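DTDP Sugar Isomerase (Desulfovibrio desulfuricans subsp. desulfuricans str. G20, PDB 3EJK) probably catalyses the 3,5-epimerisation of dTDP-4-dehydro-6-deoxyglucose to dTDP-4-dehydro-beta-L-rhamnose. Local coordinates at residues Q51-R64 / F126-T140. Residues are numbered along the deposited sequence; the frame is centred on the assembly and turned at random. Where two conformers were deposited one is given.
Sequences QFGEIYFSEVLPRR and FAATGDTPALVANCT
An antiparallel strand pair of the cupin-type beta fold joins 54-60 to 134-140, their axes 4.6 Å apart at 156°. Four hydrogen-bonded pairs, from Glu54-Thr140 to Val60-Ala134, alternate with three non-hydrogen-bonded ones. At one end Gly53 N and Glu54 N both donate to Thr140 O, a classic beta bulge. Tyr56 and Asn138 run side by side on one face of the sheet: Asn138 CB lies over the phenol ring, 4.1 Å from its centroid, a CH-pi contact. Because chi1 of Tyr56 is 72°, its CG sits between backbone N and carbonyl carbon, and the ring leans along its partner until Asn138 ND2 donates to Tyr56 OH at 3.0 Å, the hydroxyl lying in the amide plane. Gln76 OE1 and Leu77 N also bond this amide, which fixes its rotation. Further along that face, Val60 CG2 meets the edge of the Phe126 ring at CE1 (3.5 Å), while Val60 CG1 reaches Ala128 CB (3.6 Å). On the other face Ala137 CB meets the edge of the Phe57 ring at CD1 (3.7 Å). Beyond the strand, the type II turn from Leu61 to Arg64 is tied to 128-130: Arg63 N donates to Ala128 O, and Arg63 NE, using the guanidinium edge, to Gly130 O at 2.7 Å (N-H...O 171°). The contact thus links two sheets, since 134-140 also pairs with 76-82, whereas 123-128 lies between 84-90 and 65-71; residues 54-57 carry the first sheet on into a strand of the second subunit.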
loop_
_atom_site.group_PDB
_atom_site.type_symbol
_atom_site.label_atom_id
_atom_site.label_comp_id
_atom_site.label_asym_id
_atom_site.label_seq_id
_atom_site.Cartn_x
_atom_site.Cartn_y
_atom_site.Cartn_z
ATOM N N GLN A 51 2.425 0.455 -16.514
ATOM C CA GLN A 51 1.466 1.542 -16.560
ATOM C C GLN A 51 0.668 1.685 -15.263
ATOM O O GLN A 51 0.277 0.688 -14.670
ATOM C CB GLN A 51 0.537 1.189 -17.722
ATOM C CG GLN A 51 -0.514 2.167 -18.059
ATOM C CD GLN A 51 -1.217 1.787 -19.351
ATOM O OE1 GLN A 51 -0.632 1.130 -20.212
ATOM N NE2 GLN A 51 -2.467 2.200 -19.493
ATOM N N PHE A 52 0.417 2.911 -14.861
ATOM C CA PHE A 52 -0.395 3.192 -13.657
ATOM C C PHE A 52 -1.888 3.313 -13.911
ATOM O O PHE A 52 -2.397 4.225 -14.594
ATOM C CB PHE A 52 0.081 4.425 -12.879
ATOM C CG PHE A 52 -0.701 4.665 -11.621
ATOM C CD1 PHE A 52 -0.373 4.017 -10.452
ATOM C CD2 PHE A 52 -1.776 5.527 -11.617
ATOM C CE1 PHE A 52 -1.110 4.231 -9.291
ATOM C CE2 PHE A 52 -2.510 5.744 -10.470
ATOM C CZ PHE A 52 -2.181 5.086 -9.304
ATOM N N GLY A 53 -2.582 2.377 -13.312
ATOM C CA GLY A 53 -4.036 2.348 -13.383
ATOM C C GLY A 53 -4.636 2.679 -12.033
ATOM O O GLY A 53 -5.425 3.626 -11.883
ATOM N N GLU A 54 -4.226 1.900 -11.043
ATOM C CA GLU A 54 -4.758 2.075 -9.692
ATOM C C GLU A 54 -3.902 1.416 -8.619
ATOM O O GLU A 54 -3.171 0.470 -8.870
ATOM C CB GLU A 54 -6.206 1.517 -9.646
ATOM C CG GLU A 54 -6.884 1.538 -8.272
ATOM C CD GLU A 54 -8.351 1.155 -8.287
ATOM O OE1 GLU A 54 -8.837 0.701 -9.359
ATOM O OE2 GLU A 54 -9.029 1.325 -7.225
ATOM N N ILE A 55 -3.970 1.984 -7.432
ATOM C CA ILE A 55 -3.381 1.357 -6.244
ATOM C C ILE A 55 -4.475 1.277 -5.189
ATOM O O ILE A 55 -5.112 2.287 -4.847
ATOM C CB ILE A 55 -2.148 2.089 -5.663
ATOM C CG1 ILE A 55 -1.721 1.423 -4.335
ATOM C CG2 ILE A 55 -2.430 3.537 -5.414
ATOM C CD1 ILE A 55 -1.092 0.019 -4.481
ATOM N N TYR A 56 -4.742 0.043 -4.758
ATOM C CA TYR A 56 -5.683 -0.239 -3.670
ATOM C C TYR A 56 -5.145 -1.367 -2.792
ATOM O O TYR A 56 -4.195 -2.060 -3.140
ATOM C CB TYR A 56 -7.084 -0.631 -4.175
ATOM C CG TYR A 56 -7.184 -2.006 -4.795
ATOM C CD1 TYR A 56 -6.912 -2.205 -6.142
ATOM C CD2 TYR A 56 -7.550 -3.121 -4.029
ATOM C CE1 TYR A 56 -7.008 -3.475 -6.715
ATOM C CE2 TYR A 56 -7.629 -4.390 -4.594
ATOM C CZ TYR A 56 -7.351 -4.556 -5.932
ATOM O OH TYR A 56 -7.431 -5.800 -6.498
ATOM N N PHE A 57 -5.823 -1.532 -1.674
ATOM C CA PHE A 57 -5.520 -2.572 -0.697
ATOM C C PHE A 57 -6.714 -3.453 -0.424
ATOM O O PHE A 57 -7.881 -3.064 -0.587
ATOM C CB PHE A 57 -5.074 -1.965 0.627
ATOM C CG PHE A 57 -4.094 -0.878 0.464
ATOM C CD1 PHE A 57 -2.802 -1.162 0.071
ATOM C CD2 PHE A 57 -4.464 0.440 0.668
ATOM C CE1 PHE A 57 -1.884 -0.147 -0.103
ATOM C CE2 PHE A 57 -3.539 1.474 0.506
ATOM C CZ PHE A 57 -2.247 1.176 0.118
ATOM N N SER A 58 -6.365 -4.657 -0.009
ATOM C CA SER A 58 -7.333 -5.658 0.347
ATOM C C SER A 58 -6.935 -6.279 1.667
ATOM O O SER A 58 -5.869 -6.881 1.798
ATOM C CB SER A 58 -7.415 -6.734 -0.741
ATOM O OG SER A 58 -8.382 -7.714 -0.442
ATOM N N GLU A 59 -7.807 -6.109 2.655
ATOM C CA GLU A 59 -7.568 -6.723 3.943
ATOM C C GLU A 59 -8.125 -8.118 3.893
ATOM O O GLU A 59 -9.189 -8.353 3.314
ATOM C CB GLU A 59 -8.219 -5.939 5.058
ATOM C CG GLU A 59 -8.093 -6.618 6.379
ATOM C CD GLU A 59 -8.393 -5.694 7.524
ATOM O OE1 GLU A 59 -9.572 -5.437 7.823
ATOM O OE2 GLU A 59 -7.429 -5.248 8.155
ATOM N N VAL A 60 -7.350 -9.051 4.437
ATOM C CA VAL A 60 -7.778 -10.433 4.541
ATOM C C VAL A 60 -7.590 -10.864 5.981
ATOM O O VAL A 60 -6.468 -10.910 6.481
ATOM C CB VAL A 60 -7.015 -11.381 3.591
ATOM C CG1 VAL A 60 -7.640 -12.782 3.621
ATOM C CG2 VAL A 60 -7.050 -10.835 2.163
ATOM N N LEU A 61 -8.705 -11.133 6.651
ATOM C CA LEU A 61 -8.662 -11.583 8.046
ATOM C C LEU A 61 -8.080 -12.999 8.090
ATOM O O LEU A 61 -8.179 -13.753 7.111
ATOM C CB LEU A 61 -10.041 -11.542 8.696
ATOM C CG LEU A 61 -10.649 -10.154 8.802
ATOM C CD1 LEU A 61 -11.982 -10.252 9.521
ATOM C CD2 LEU A 61 -9.726 -9.220 9.542
ATOM N N PRO A 62 -7.506 -13.384 9.233
ATOM C CA PRO A 62 -6.850 -14.696 9.294
ATOM C C PRO A 62 -7.758 -15.840 8.962
ATOM O O PRO A 62 -8.867 -15.938 9.464
ATOM C CB PRO A 62 -6.352 -14.801 10.749
ATOM C CG PRO A 62 -7.013 -13.705 11.505
ATOM C CD PRO A 62 -7.395 -12.639 10.502
ATOM N N ARG A 63 -7.218 -16.684 8.102
ATOM C CA ARG A 63 -7.824 -17.944 7.630
ATOM C C ARG A 63 -8.959 -17.711 6.675
ATOM O O ARG A 63 -9.609 -18.653 6.269
ATOM C CB ARG A 63 -8.304 -18.850 8.768
ATOM C CG ARG A 63 -7.300 -19.094 9.872
ATOM C CD ARG A 63 -6.018 -19.678 9.400
ATOM N NE ARG A 63 -5.081 -19.768 10.514
ATOM C CZ ARG A 63 -4.804 -20.874 11.195
ATOM N NH1 ARG A 63 -5.353 -22.026 10.857
ATOM N NH2 ARG A 63 -3.937 -20.830 12.192
ATOM N N ARG A 64 -9.176 -16.449 6.332
ATOM C CA ARG A 64 -10.187 -16.057 5.350
ATOM C C ARG A 64 -9.649 -16.148 3.912
ATOM O O ARG A 64 -8.470 -15.887 3.609
ATOM C CB ARG A 64 -10.738 -14.661 5.650
ATOM C CG ARG A 64 -11.444 -14.560 7.017
ATOM C CD ARG A 64 -12.546 -15.556 7.187
ATOM N NE ARG A 64 -13.588 -15.385 6.180
ATOM C CZ ARG A 64 -14.644 -14.603 6.325
ATOM N NH1 ARG A 64 -14.807 -13.927 7.438
ATOM N NH2 ARG A 64 -15.539 -14.505 5.358
ATOM N N PHE A 126 -6.678 -16.017 -3.006
ATOM C CA PHE A 126 -5.703 -15.912 -1.920
ATOM C C PHE A 126 -6.365 -15.943 -0.559
ATOM O O PHE A 126 -7.556 -15.652 -0.416
ATOM C CB PHE A 126 -4.812 -14.669 -2.084
ATOM C CG PHE A 126 -5.572 -13.374 -2.242
ATOM C CD1 PHE A 126 -5.972 -12.649 -1.148
ATOM C CD2 PHE A 126 -5.877 -12.882 -3.503
ATOM C CE1 PHE A 126 -6.652 -11.451 -1.291
ATOM C CE2 PHE A 126 -6.563 -11.703 -3.656
ATOM C CZ PHE A 126 -6.960 -10.981 -2.543
ATOM N N ALA A 127 -5.567 -16.343 0.419
ATOM C CA ALA A 127 -5.999 -16.449 1.807
ATOM C C ALA A 127 -4.903 -16.076 2.789
ATOM O O ALA A 127 -3.734 -16.326 2.561
ATOM C CB ALA A 127 -6.497 -17.866 2.102
ATOM N N ALA A 128 -5.336 -15.493 3.899
ATOM C CA ALA A 128 -4.441 -15.103 4.981
ATOM C C ALA A 128 -4.155 -16.292 5.880
ATOM O O ALA A 128 -5.055 -16.990 6.327
ATOM C CB ALA A 128 -5.042 -13.939 5.819
ATOM N N THR A 129 -2.875 -16.495 6.142
ATOM C CA THR A 129 -2.414 -17.562 7.030
ATOM C C THR A 129 -2.116 -17.017 8.411
ATOM O O THR A 129 -1.972 -15.810 8.636
ATOM C CB THR A 129 -1.128 -18.228 6.498
ATOM O OG1 THR A 129 -0.067 -17.273 6.528
ATOM C CG2 THR A 129 -1.316 -18.727 5.070
ATOM N N GLY A 130 -2.059 -17.914 9.366
ATOM C CA GLY A 130 -1.712 -17.502 10.716
ATOM C C GLY A 130 -2.890 -16.995 11.506
ATOM O O GLY A 130 -4.031 -17.354 11.254
ATOM N N ASP A 131 -2.598 -16.105 12.439
ATOM C CA ASP A 131 -3.620 -15.623 13.356
ATOM C C ASP A 131 -3.752 -14.116 13.441
ATOM O O ASP A 131 -4.316 -13.589 14.394
ATOM C CB ASP A 131 -3.400 -16.214 14.754
ATOM C CG ASP A 131 -2.137 -15.720 15.405
ATOM O OD1 ASP A 131 -1.459 -14.857 14.805
ATOM O OD2 ASP A 131 -1.823 -16.195 16.519
ATOM N N THR A 132 -3.218 -13.441 12.435
ATOM C CA THR A 132 -3.361 -11.987 12.311
ATOM C C THR A 132 -3.666 -11.622 10.854
ATOM O O THR A 132 -3.353 -12.379 9.946
ATOM C CB THR A 132 -2.139 -11.207 12.855
ATOM O OG1 THR A 132 -0.966 -11.542 12.111
ATOM C CG2 THR A 132 -1.931 -11.533 14.321
ATOM N N PRO A 133 -4.306 -10.472 10.635
ATOM C CA PRO A 133 -4.701 -10.121 9.279
ATOM C C PRO A 133 -3.568 -9.773 8.345
ATOM O O PRO A 133 -2.467 -9.389 8.757
ATOM C CB PRO A 133 -5.616 -8.897 9.471
ATOM C CG PRO A 133 -5.842 -8.766 10.955
ATOM C CD PRO A 133 -4.697 -9.451 11.623
ATOM N N ALA A 134 -3.870 -9.946 7.074
ATOM C CA ALA A 134 -2.967 -9.588 6.015
ATOM C C ALA A 134 -3.509 -8.355 5.312
ATOM O O ALA A 134 -4.712 -8.056 5.345
ATOM C CB ALA A 134 -2.791 -10.743 5.018
ATOM N N LEU A 135 -2.579 -7.613 4.745
ATOM C CA LEU A 135 -2.905 -6.450 3.909
ATOM C C LEU A 135 -2.202 -6.647 2.588
ATOM O O LEU A 135 -0.980 -6.641 2.505
ATOM C CB LEU A 135 -2.457 -5.118 4.517
ATOM C CG LEU A 135 -3.021 -3.943 3.701
ATOM C CD1 LEU A 135 -4.532 -3.744 4.041
ATOM C CD2 LEU A 135 -2.247 -2.683 3.932
ATOM N N VAL A 136 -3.007 -6.863 1.568
ATOM C CA VAL A 136 -2.520 -7.069 0.223
ATOM C C VAL A 136 -2.621 -5.738 -0.502
ATOM O O VAL A 136 -3.652 -5.080 -0.456
ATOM C CB VAL A 136 -3.399 -8.128 -0.523
ATOM C CG1 VAL A 136 -2.852 -8.414 -1.887
ATOM C CG2 VAL A 136 -3.519 -9.421 0.297
ATOM N N ALA A 137 -1.530 -5.341 -1.141
ATOM C CA ALA A 137 -1.516 -4.142 -1.958
ATOM C C ALA A 137 -1.481 -4.575 -3.404
ATOM O O ALA A 137 -0.814 -5.535 -3.776
ATOM C CB ALA A 137 -0.316 -3.247 -1.625
ATOM N N ASN A 138 -2.228 -3.859 -4.226
ATOM C CA ASN A 138 -2.273 -4.160 -5.650
ATOM C C ASN A 138 -2.141 -2.896 -6.476
ATOM O O ASN A 138 -2.882 -1.950 -6.289
ATOM C CB ASN A 138 -3.583 -4.880 -5.997
ATOM C CG ASN A 138 -3.570 -5.477 -7.387
ATOM O OD1 ASN A 138 -2.552 -5.454 -8.066
ATOM N ND2 ASN A 138 -4.711 -6.017 -7.819
ATOM N N CYS A 139 -1.150 -2.877 -7.346
ATOM C CA CYS A 139 -0.958 -1.770 -8.253
ATOM C C CYS A 139 -1.271 -2.318 -9.643
ATOM O O CYS A 139 -0.490 -3.084 -10.222
ATOM C CB CYS A 139 0.470 -1.235 -8.196
ATOM S SG CYS A 139 0.724 0.264 -9.204
ATOM N N THR A 140 -2.428 -1.918 -10.153
ATOM C CA THR A 140 -2.908 -2.412 -11.428
ATOM C C THR A 140 -2.628 -1.405 -12.530
ATOM O O THR A 140 -2.443 -0.199 -12.295
ATOM C CB THR A 140 -4.390 -2.724 -11.350
ATOM O OG1 THR A 140 -5.097 -1.504 -11.182
ATOM C CG2 THR A 140 -4.662 -3.623 -10.188
HETATM O O HOH W 1 0.660 -0.868 -12.416
HETATM O O HOH W 2 -7.882 -1.808 -9.899
HETATM O O HOH W 3 -4.900 -5.799 7.388
#